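Local coordinates for DUF3829 domain-containing protein (Bacteroides thetaiotaomicron, PDB 3RH3), which is of unknown function but is an all-alpha, helical-bundle member of the DUF3829-like family, probably made as a lipoprotein, at residues N20-H23 against M24-V28; V81-N84 against L85-N88; I177-L180 against Y181-H185; Q223-L226 against S227-S231. One frame throughout, in Å; residues are numbered along the deposited sequence.

Contact 1: residues N20-H23 against M24-V28; sequences NYYH and MSLAV
Met24, deposited as selenomethionine, continues the alpha-helical turn begun by Asn20 in helix 10-32, its N bonded to Asn20 O at 3.0 Å. Met24 SE lies beside the Asn20 amide, but both side chains have alternate conformers, so this touch remains doubtful. Ser25 comes next and repeats the i to i+4 pattern, with N bonded to Tyr21 O at 2.9 Å. Its hydroxyl approaches the Tyr21 ring obliquely, OG standing 3.2 Å from CE2. With OG anti to the carbonyl carbon (chi1 -74°), the hydroxyl leans back along the helix toward that ring, and its hydrogen bond is with Tyr89 OH. A bond between Tyr21 OH and Leu71 O fixes the far end of the ring, while the edge-to-face contact with Phe77 probably restrains its rotation. At Leu26 the backbone bond is the straightest of the four, N to Tyr22 O with an angle of 169° at the hydrogen. Leu26 CD1 lies 3.8 Å from Tyr22 OH, which itself bonds to Val263 O near the C-terminus. Ala27 closes the series: its N donates to His23 O at 3.0 Å, and its CB rests 3.5 Å from His23 O.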
loop_
_atom_site.group_PDB
_atom_site.type_symbol
_atom_site.label_atom_id
_atom_site.label_comp_id
_atom_site.label_asym_id
_atom_site.label_seq_id
_atom_site.Cartn_x
_atom_site.Cartn_y
_atom_site.Cartn_z
ATOM N N ASN A 20 5.969 -13.221 8.763
ATOM C CA ASN A 20 4.739 -13.208 9.552
ATOM C C ASN A 20 4.414 -11.783 10.037
ATOM O O ASN A 20 3.250 -11.394 10.046
ATOM C CB ASN A 20 4.817 -14.172 10.739
ATOM C CG ASN A 20 3.696 -13.943 11.722
ATOM O OD1 ASN A 20 2.515 -13.899 11.350
ATOM N ND2 ASN A 20 4.033 -13.678 12.975
ATOM N N TYR A 21 5.437 -11.004 10.448
ATOM C CA TYR A 21 5.204 -9.634 10.880
ATOM C C TYR A 21 4.625 -8.816 9.713
ATOM O O TYR A 21 3.649 -8.071 9.906
ATOM C CB TYR A 21 6.492 -8.970 11.415
ATOM C CG TYR A 21 6.198 -7.607 11.986
ATOM C CD1 TYR A 21 5.767 -7.461 13.300
ATOM C CD2 TYR A 21 6.218 -6.473 11.178
ATOM C CE1 TYR A 21 5.476 -6.205 13.830
ATOM C CE2 TYR A 21 5.892 -5.217 11.688
ATOM C CZ TYR A 21 5.523 -5.089 13.017
ATOM O OH TYR A 21 5.216 -3.861 13.536
ATOM N N TYR A 22 5.223 -8.954 8.510
ATOM C CA TYR A 22 4.732 -8.287 7.297
ATOM C C TYR A 22 3.259 -8.671 7.015
ATOM O O TYR A 22 2.455 -7.787 6.732
ATOM C CB TYR A 22 5.610 -8.599 6.069
ATOM C CG TYR A 22 4.981 -8.176 4.749
ATOM C CD1 TYR A 22 4.947 -6.837 4.368
ATOM C CD2 TYR A 22 4.393 -9.114 3.900
ATOM C CE1 TYR A 22 4.363 -6.441 3.168
ATOM C CE2 TYR A 22 3.792 -8.727 2.698
ATOM C CZ TYR A 22 3.787 -7.387 2.334
ATOM O OH TYR A 22 3.190 -6.987 1.168
ATOM N N HIS A 23 2.916 -9.965 7.099
ATOM C CA HIS A 23 1.547 -10.431 6.854
ATOM C C HIS A 23 0.552 -9.829 7.845
ATOM O O HIS A 23 -0.538 -9.423 7.427
ATOM C CB HIS A 23 1.472 -11.964 6.867
ATOM C CG HIS A 23 2.067 -12.573 5.634
ATOM N ND1 HIS A 23 2.521 -13.875 5.625
ATOM C CD2 HIS A 23 2.260 -12.032 4.402
ATOM C CE1 HIS A 23 2.970 -14.091 4.396
ATOM N NE2 HIS A 23 2.860 -12.999 3.628
HETATM N N MSE A 24 0.954 -9.728 9.133
HETATM C CA MSE A 24 0.118 -9.153 10.183
HETATM C C MSE A 24 -0.073 -7.665 9.948
HETATM O O MSE A 24 -1.171 -7.159 10.153
HETATM C CB MSE A 24 0.707 -9.420 11.574
HETATM C CG MSE A 24 0.543 -10.867 12.018
HETATM SE SE MSE A 24 1.426 -11.274 13.713
HETATM C CE MSE A 24 0.234 -10.328 14.928
ATOM N N SER A 25 0.993 -6.973 9.494
ATOM C CA SER A 25 0.988 -5.545 9.178
ATOM C C SER A 25 0.050 -5.275 8.033
ATOM O O SER A 25 -0.790 -4.393 8.124
ATOM C CB SER A 25 2.394 -5.063 8.820
ATOM O OG SER A 25 3.181 -4.969 9.995
ATOM N N LEU A 26 0.195 -6.045 6.954
ATOM C CA LEU A 26 -0.644 -5.969 5.763
ATOM C C LEU A 26 -2.128 -6.165 6.165
ATOM O O LEU A 26 -2.956 -5.361 5.752
ATOM C CB LEU A 26 -0.171 -7.041 4.762
ATOM C CG LEU A 26 -0.806 -7.085 3.393
ATOM C CD1 LEU A 26 -0.262 -5.963 2.512
ATOM C CD2 LEU A 26 -0.534 -8.435 2.721
ATOM N N ALA A 27 -2.439 -7.160 7.044
ATOM C CA ALA A 27 -3.814 -7.421 7.503
ATOM C C ALA A 27 -4.372 -6.260 8.334
ATOM O O ALA A 27 -5.505 -5.872 8.118
ATOM C CB ALA A 27 -3.869 -8.711 8.323
ATOM N N VAL A 28 -3.589 -5.723 9.291
ATOM C CA VAL A 28 -4.043 -4.626 10.156
ATOM C C VAL A 28 -4.216 -3.324 9.329
ATOM O O VAL A 28 -5.247 -2.659 9.434
ATOM C CB VAL A 28 -3.103 -4.433 11.375
ATOM C CG1 VAL A 28 -3.393 -3.119 12.103
ATOM C CG2 VAL A 28 -3.212 -5.616 12.339
#

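Contact 2: residues V81-N84 against L85-N88; sequences VRQN and LKQN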
loop_
_atom_site.group_PDB
_atom_site.type_symbol
_atom_site.label_atom_id
_atom_site.label_comp_id
_atom_site.label_asym_id
_atom_site.label_seq_id
_atom_site.Cartn_x
_atom_site.Cartn_y
_atom_site.Cartn_z
ATOM N N VAL A 81 14.870 -0.177 13.364
ATOM C CA VAL A 81 13.680 -0.655 12.639
ATOM C C VAL A 81 12.491 -0.776 13.593
ATOM O O VAL A 81 11.408 -0.321 13.246
ATOM C CB VAL A 81 13.935 -1.967 11.849
ATOM C CG1 VAL A 81 12.625 -2.621 11.418
ATOM C CG2 VAL A 81 14.806 -1.694 10.621
ATOM N N ARG A 82 12.698 -1.340 14.801
ATOM C CA ARG A 82 11.627 -1.512 15.782
ATOM C C ARG A 82 11.053 -0.153 16.196
ATOM O O ARG A 82 9.835 0.009 16.227
ATOM C CB ARG A 82 12.119 -2.301 17.017
ATOM C CG ARG A 82 12.520 -3.704 16.667
ATOM C CD ARG A 82 13.337 -4.284 17.779
ATOM N NE ARG A 82 12.495 -4.804 18.864
ATOM C CZ ARG A 82 12.961 -5.415 19.941
ATOM N NH1 ARG A 82 14.267 -5.616 20.086
ATOM N NH2 ARG A 82 12.131 -5.836 20.880
ATOM N N GLN A 83 11.931 0.819 16.488
ATOM C CA GLN A 83 11.507 2.162 16.864
ATOM C C GLN A 83 10.739 2.873 15.711
ATOM O O GLN A 83 9.699 3.505 15.956
ATOM C CB GLN A 83 12.721 2.996 17.328
ATOM C CG GLN A 83 12.339 4.373 17.868
ATOM C CD GLN A 83 11.312 4.395 18.986
ATOM O OE1 GLN A 83 11.201 3.477 19.821
ATOM N NE2 GLN A 83 10.550 5.474 19.044
ATOM N N ASN A 84 11.238 2.764 14.473
ATOM C CA ASN A 84 10.566 3.338 13.293
ATOM C C ASN A 84 9.178 2.756 13.107
ATOM O O ASN A 84 8.231 3.494 12.844
ATOM C CB ASN A 84 11.388 3.111 12.011
ATOM C CG ASN A 84 12.674 3.877 11.972
ATOM O OD1 ASN A 84 12.852 4.852 12.682
ATOM N ND2 ASN A 84 13.608 3.439 11.151
ATOM N N LEU A 85 9.042 1.449 13.283
ATOM C CA LEU A 85 7.744 0.808 13.142
ATOM C C LEU A 85 6.773 1.303 14.228
ATOM O O LEU A 85 5.620 1.631 13.917
ATOM C CB LEU A 85 7.886 -0.726 13.177
ATOM C CG LEU A 85 8.441 -1.388 11.899
ATOM C CD1 LEU A 85 8.863 -2.818 12.159
ATOM C CD2 LEU A 85 7.429 -1.319 10.737
ATOM N N LYS A 86 7.258 1.379 15.481
ATOM C CA LYS A 86 6.465 1.790 16.637
ATOM C C LYS A 86 5.995 3.248 16.494
ATOM O O LYS A 86 4.858 3.555 16.824
ATOM C CB LYS A 86 7.275 1.586 17.929
ATOM C CG LYS A 86 6.480 1.768 19.216
ATOM C CD LYS A 86 7.330 1.510 20.442
ATOM C CE LYS A 86 6.687 2.043 21.694
ATOM N NZ LYS A 86 6.984 3.482 21.885
ATOM N N GLN A 87 6.871 4.137 16.031
ATOM C CA GLN A 87 6.567 5.552 15.874
ATOM C C GLN A 87 5.562 5.780 14.736
ATOM O O GLN A 87 4.643 6.595 14.868
ATOM C CB GLN A 87 7.873 6.294 15.595
ATOM C CG GLN A 87 7.800 7.806 15.673
ATOM C CD GLN A 87 9.134 8.383 15.266
ATOM O OE1 GLN A 87 10.178 8.096 15.868
ATOM N NE2 GLN A 87 9.135 9.165 14.204
ATOM N N ASN A 88 5.725 5.047 13.642
ATOM C CA ASN A 88 4.851 5.187 12.485
ATOM C C ASN A 88 3.467 4.579 12.736
ATOM O O ASN A 88 2.476 5.161 12.300
ATOM C CB ASN A 88 5.506 4.641 11.237
ATOM C CG ASN A 88 6.460 5.664 10.701
ATOM O OD1 ASN A 88 6.049 6.669 10.113
ATOM N ND2 ASN A 88 7.745 5.525 11.026
HETATM O O HOH W 1 10.273 3.659 22.299
#
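Asn84 O is gripped twice by one residue, Asn88, whose backbone N lies 3.1 Å from it. The amide ND2 of Asn88 comes closer still, 2.8 Å from Asn84 O. The two donors reach the oxygen from opposite faces of its carbonyl plane, and the ND2 bond is well aligned, with 158° at the hydrogen. Asn84 O also lies close to the plane of the Asn88 amide, only 10° out of it, so the N-H is properly aimed. The Asn88 side chain gets there because CG stands anti to its carbonyl carbon (chi1 -80°), folding the amide back over the preceding turn. These residues form part of alpha helix 79-111, and backbone i to i+4 bonds likewise join Leu85, Lys86 and Gln87 to the residues one turn earlier. Val81 and the buried Leu85 lie side by side and point the same way, with CG1 of Val81 3.8 Å from CD1 of Leu85. Val81 packs on Leu146 of helix 115-154, and Leu85 on Pro73 and Phe77. On the solvent side a water donates to Gln83 OE1 at 2.7 Å and accepts only weakly from Lys86 NZ, whose chain has a second conformer. The chemistry implies that the Asn88 amide is tied to its own helix through Asn84 O, whereas the Gln83 amide takes its proton from water.

Contact 3: residues I177-L180 against Y181-H185; sequences IMNL and YSRKH. With EDO (1,2-ethanediol), chain D; EDO (1,2-ethanediol), chain E.
The C-terminal end of helix 161-181, where the chain leaves the helix for a loop, holds this contact between Asn179 and Leu180 on one side and Ser182 and Arg183 on the other. The last turn is marked by Ser182 N bonded to Met178 O at 2.8 Å. Ser182 OG sits between its backbone N and carbonyl carbon (chi1 85°), from where it donates to Asn179 O at 2.9 Å, tilted 30° from that carbonyl plane. Arg183 then centres an inverse gamma turn, closed by a weak bond from Lys184 N to Ser182 O. Its extended chain runs back alongside Leu180, laying the guanidinium so that Leu180 CD2 sits over one face, toward its rim, 3.8 Å from CZ. The Asn179 amide stands nearly perpendicular to this group, at 83°. Arg183 NE is bonded to Ser133 OG, which also bonds Asn179 OD1. A leucine in place of Arg183 would probably leave Ser133 without one of its partners and Leu180 CD2 without the flat surface it lies on. Around the turn, Ile177 packs on helix 189-207, Met178 and Tyr181 on helices 216-240 and 247-257, Lys184 pairs with Glu46 of helix 35-46, and Ser133 belongs to helix 115-154.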
loop_
_atom_site.group_PDB
_atom_site.type_symbol
_atom_site.label_atom_id
_atom_site.label_comp_id
_atom_site.label_asym_id
_atom_site.label_seq_id
_atom_site.Cartn_x
_atom_site.Cartn_y
_atom_site.Cartn_z
ATOM N N ILE A 177 2.061 2.550 -5.619
ATOM C CA ILE A 177 1.457 3.446 -6.631
ATOM C C ILE A 177 -0.035 3.675 -6.314
ATOM O O ILE A 177 -0.515 4.824 -6.394
ATOM C CB ILE A 177 1.665 2.922 -8.077
ATOM C CG1 ILE A 177 3.168 2.860 -8.412
ATOM C CG2 ILE A 177 0.944 3.815 -9.093
ATOM C CD1 ILE A 177 3.537 1.961 -9.559
HETATM N N MSE A 178 -0.763 2.581 -5.946
HETATM C CA MSE A 178 -2.191 2.671 -5.633
HETATM C C MSE A 178 -2.395 3.524 -4.392
HETATM O O MSE A 178 -3.302 4.354 -4.372
HETATM C CB MSE A 178 -2.811 1.278 -5.476
HETATM C CG MSE A 178 -3.052 0.610 -6.849
HETATM SE SE MSE A 178 -4.494 1.514 -7.806
HETATM C CE MSE A 178 -5.923 0.561 -7.002
ATOM N N ASN A 179 -1.518 3.370 -3.400
ATOM C CA ASN A 179 -1.558 4.176 -2.179
ATOM C C ASN A 179 -1.374 5.667 -2.492
ATOM O O ASN A 179 -2.110 6.496 -1.954
ATOM C CB ASN A 179 -0.500 3.714 -1.176
ATOM C CG ASN A 179 -0.617 4.386 0.170
ATOM O OD1 ASN A 179 -1.700 4.544 0.729
ATOM N ND2 ASN A 179 0.480 4.862 0.688
ATOM N N LEU A 180 -0.430 5.994 -3.379
ATOM C CA LEU A 180 -0.175 7.374 -3.793
ATOM C C LEU A 180 -1.333 7.933 -4.599
ATOM O O LEU A 180 -1.686 9.105 -4.445
ATOM C CB LEU A 180 1.133 7.480 -4.594
ATOM C CG LEU A 180 2.410 7.254 -3.753
ATOM C CD1 LEU A 180 3.602 6.881 -4.641
ATOM C CD2 LEU A 180 2.696 8.444 -2.832
ATOM N N TYR A 181 -1.946 7.085 -5.450
ATOM C CA TYR A 181 -3.081 7.498 -6.241
ATOM C C TYR A 181 -4.330 7.708 -5.359
ATOM O O TYR A 181 -5.038 8.700 -5.559
ATOM C CB TYR A 181 -3.370 6.480 -7.349
ATOM C CG TYR A 181 -4.567 6.887 -8.171
ATOM C CD1 TYR A 181 -4.461 7.873 -9.155
ATOM C CD2 TYR A 181 -5.833 6.367 -7.901
ATOM C CE1 TYR A 181 -5.585 8.364 -9.805
ATOM C CE2 TYR A 181 -6.956 6.809 -8.593
ATOM C CZ TYR A 181 -6.823 7.788 -9.565
ATOM O OH TYR A 181 -7.944 8.262 -10.198
ATOM N N SER A 182 -4.587 6.786 -4.408
ATOM C CA SER A 182 -5.764 6.724 -3.524
ATOM C C SER A 182 -6.027 7.973 -2.643
ATOM O O SER A 182 -6.972 7.970 -1.868
ATOM C CB SER A 182 -5.637 5.513 -2.600
ATOM O OG SER A 182 -4.877 5.745 -1.418
ATOM N N ARG A 183 -5.180 8.982 -2.701
ATOM C CA ARG A 183 -5.283 10.161 -1.859
ATOM C C ARG A 183 -6.246 11.160 -2.477
ATOM O O ARG A 183 -5.856 12.032 -3.259
ATOM C CB ARG A 183 -3.895 10.781 -1.625
ATOM C CG ARG A 183 -2.939 9.825 -0.954
ATOM C CD ARG A 183 -1.522 10.315 -0.958
ATOM N NE ARG A 183 -0.692 9.296 -0.334
ATOM C CZ ARG A 183 0.554 9.465 0.079
ATOM N NH1 ARG A 183 1.156 10.640 -0.070
ATOM N NH2 ARG A 183 1.205 8.466 0.657
ATOM N N LYS A 184 -7.518 10.992 -2.148
ATOM C CA LYS A 184 -8.606 11.855 -2.571
ATOM C C LYS A 184 -8.280 13.290 -2.162
ATOM O O LYS A 184 -7.839 13.520 -1.043
ATOM C CB LYS A 184 -9.901 11.351 -1.935
ATOM C CG LYS A 184 -11.130 12.167 -2.193
ATOM C CD LYS A 184 -12.356 11.362 -1.802
ATOM C CE LYS A 184 -13.548 12.261 -1.621
ATOM N NZ LYS A 184 -13.998 12.844 -2.906
ATOM N N HIS A 185 -8.405 14.231 -3.122
ATOM C CA HIS A 185 -8.102 15.661 -2.986
ATOM C C HIS A 185 -6.583 15.943 -2.974
ATOM O O HIS A 185 -6.187 17.097 -2.789
ATOM C CB HIS A 185 -8.758 16.249 -1.737
ATOM C CG HIS A 185 -9.115 17.693 -1.858
ATOM N ND1 HIS A 185 -10.212 18.104 -2.588
ATOM C CD2 HIS A 185 -8.535 18.774 -1.285
ATOM C CE1 HIS A 185 -10.259 19.422 -2.450
ATOM N NE2 HIS A 185 -9.273 19.869 -1.668
HETATM C C1 EDO D . -12.183 14.754 -4.995
HETATM O O1 EDO D . -11.776 15.336 -3.744
HETATM C C2 EDO D . -11.266 13.603 -5.420
HETATM O O2 EDO D . -9.915 13.981 -5.786
HETATM C C1 EDO E . -6.104 6.503 3.537
HETATM O O1 EDO E . -5.872 7.876 3.886
HETATM C C2 EDO E . -4.875 5.627 3.769
HETATM O O2 EDO E . -4.363 5.178 2.503
#

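Contact 4: residues Q223-L226 against S227-S231; sequences QSFL and STVKS
Thr228 OG1 and Thr228 N both bond to Ser224 O, the hydroxyl donating at 2.7 Å and the amide at 3.0 Å. They come from opposite faces of the carbonyl plane, with OG1 standing 38° above it. This reach depends on OG1 lying anti to the carbonyl carbon (chi1 -51°), which tips the hydroxyl back over the preceding turn and sets CG2 anti to the backbone N. With alanine in place of Thr228 the hydroxyl is gone, and Ser224 O would probably be held by the backbone N-H alone from this residue. The N bond belongs to alpha helix 216-240, whose i to i+4 backbone bonds also link Gln223 to Ser227, Phe225 to Val229 and Leu226 to Lys230. Phe225 swings its ring alongside the next turn, CG anti to the backbone N (chi1 -178°), and there Val229 CG2 meets it obliquely, 3.5 Å from CE1. That methyl also lies 3.4 Å from Phe225 O, so it touches both ring and backbone. Beyond the pair, Phe225 rests on Met167 and Met170 of helix 161-181, and Val229 on Leu199 of helix 189-207. Lys230 runs extended past the Leu226 carbonyl, CG 3.5 Å and CE 3.6 Å from Leu226 O.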
loop_
_atom_site.group_PDB
_atom_site.type_symbol
_atom_site.label_atom_id
_atom_site.label_comp_id
_atom_site.label_asym_id
_atom_site.label_seq_id
_atom_site.Cartn_x
_atom_site.Cartn_y
_atom_site.Cartn_z
ATOM N N GLN A 223 4.502 -15.001 -16.955
ATOM C CA GLN A 223 4.300 -14.163 -18.147
ATOM C C GLN A 223 2.963 -13.421 -18.050
ATOM O O GLN A 223 2.933 -12.249 -18.382
ATOM C CB GLN A 223 4.353 -14.991 -19.426
ATOM C CG GLN A 223 5.734 -15.493 -19.830
ATOM C CD GLN A 223 5.656 -16.463 -21.012
ATOM O OE1 GLN A 223 4.719 -17.284 -21.180
ATOM N NE2 GLN A 223 6.671 -16.404 -21.854
ATOM N N SER A 224 1.891 -14.072 -17.521
ATOM C CA SER A 224 0.581 -13.425 -17.322
ATOM C C SER A 224 0.699 -12.310 -16.306
ATOM O O SER A 224 0.113 -11.251 -16.505
ATOM C CB SER A 224 -0.475 -14.425 -16.870
ATOM O OG SER A 224 -0.788 -15.317 -17.921
ATOM N N PHE A 225 1.514 -12.525 -15.243
ATOM C CA PHE A 225 1.786 -11.499 -14.231
ATOM C C PHE A 225 2.401 -10.276 -14.890
ATOM O O PHE A 225 1.947 -9.163 -14.635
ATOM C CB PHE A 225 2.697 -12.022 -13.090
ATOM C CG PHE A 225 2.967 -11.002 -12.000
ATOM C CD1 PHE A 225 4.009 -10.083 -12.121
ATOM C CD2 PHE A 225 2.197 -10.979 -10.841
ATOM C CE1 PHE A 225 4.239 -9.131 -11.130
ATOM C CE2 PHE A 225 2.436 -10.032 -9.847
ATOM C CZ PHE A 225 3.443 -9.098 -10.009
ATOM N N LEU A 226 3.423 -10.476 -15.741
ATOM C CA LEU A 226 4.108 -9.374 -16.459
ATOM C C LEU A 226 3.130 -8.584 -17.328
ATOM O O LEU A 226 3.145 -7.353 -17.301
ATOM C CB LEU A 226 5.292 -9.903 -17.311
ATOM C CG LEU A 226 6.391 -10.623 -16.545
ATOM C CD1 LEU A 226 7.495 -11.099 -17.464
ATOM C CD2 LEU A 226 6.983 -9.743 -15.486
ATOM N N SER A 227 2.261 -9.286 -18.063
ATOM C CA SER A 227 1.228 -8.703 -18.917
ATOM C C SER A 227 0.236 -7.842 -18.082
ATOM O O SER A 227 -0.129 -6.756 -18.520
ATOM C CB SER A 227 0.495 -9.814 -19.671
ATOM O OG SER A 227 -0.748 -9.375 -20.199
ATOM N N THR A 228 -0.157 -8.322 -16.884
ATOM C CA THR A 228 -1.055 -7.629 -15.934
ATOM C C THR A 228 -0.381 -6.379 -15.384
ATOM O O THR A 228 -1.061 -5.393 -15.113
ATOM C CB THR A 228 -1.442 -8.584 -14.782
ATOM O OG1 THR A 228 -1.914 -9.808 -15.343
ATOM C CG2 THR A 228 -2.507 -8.000 -13.851
ATOM N N VAL A 229 0.938 -6.416 -15.190
ATOM C CA VAL A 229 1.670 -5.239 -14.715
ATOM C C VAL A 229 1.602 -4.144 -15.811
ATOM O O VAL A 229 1.256 -2.993 -15.502
ATOM C CB VAL A 229 3.122 -5.569 -14.303
ATOM C CG1 VAL A 229 3.954 -4.295 -14.146
ATOM C CG2 VAL A 229 3.154 -6.386 -13.014
ATOM N N LYS A 230 1.881 -4.508 -17.086
ATOM C CA LYS A 230 1.821 -3.544 -18.211
ATOM C C LYS A 230 0.409 -2.974 -18.338
ATOM O O LYS A 230 0.272 -1.793 -18.564
ATOM C CB LYS A 230 2.254 -4.166 -19.548
ATOM C CG LYS A 230 3.658 -4.741 -19.557
ATOM C CD LYS A 230 3.878 -5.750 -20.687
ATOM C CE LYS A 230 4.952 -6.742 -20.315
ATOM N NZ LYS A 230 4.970 -7.929 -21.206
ATOM N N SER A 231 -0.639 -3.799 -18.125
ATOM C CA SER A 231 -2.035 -3.339 -18.189
ATOM C C SER A 231 -2.307 -2.360 -17.089
ATOM O O SER A 231 -2.951 -1.346 -17.319
ATOM C CB SER A 231 -3.002 -4.512 -18.088
ATOM O OG SER A 231 -3.006 -5.136 -19.351
#

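How the contacts relate
Contacts 1, 2 and 4 lie within helices, whereas contact 3 runs off a helix end, and only contacts 1 and 2 touch. Their centres are 14 Å apart, and Tyr21 CE2 meets Leu85 CD1 at 3.8 Å, joining helices 10-32 and 79-111 of the DUF6845 region. Contacts 3 and 4 share the DUF3829-like C-terminal region, yet their nearest atoms are about 8 Å apart. Contact 1 and contact 3 approach to about 10 Å, nearest atoms, although they belong to different sequence families. Contacts 2 and 4 lie on opposite sides of the chain's centre, with centres about 34 Å apart. No functional site can be assigned here; the ethanediols at contact 3 probably came from the crystallisation liquor.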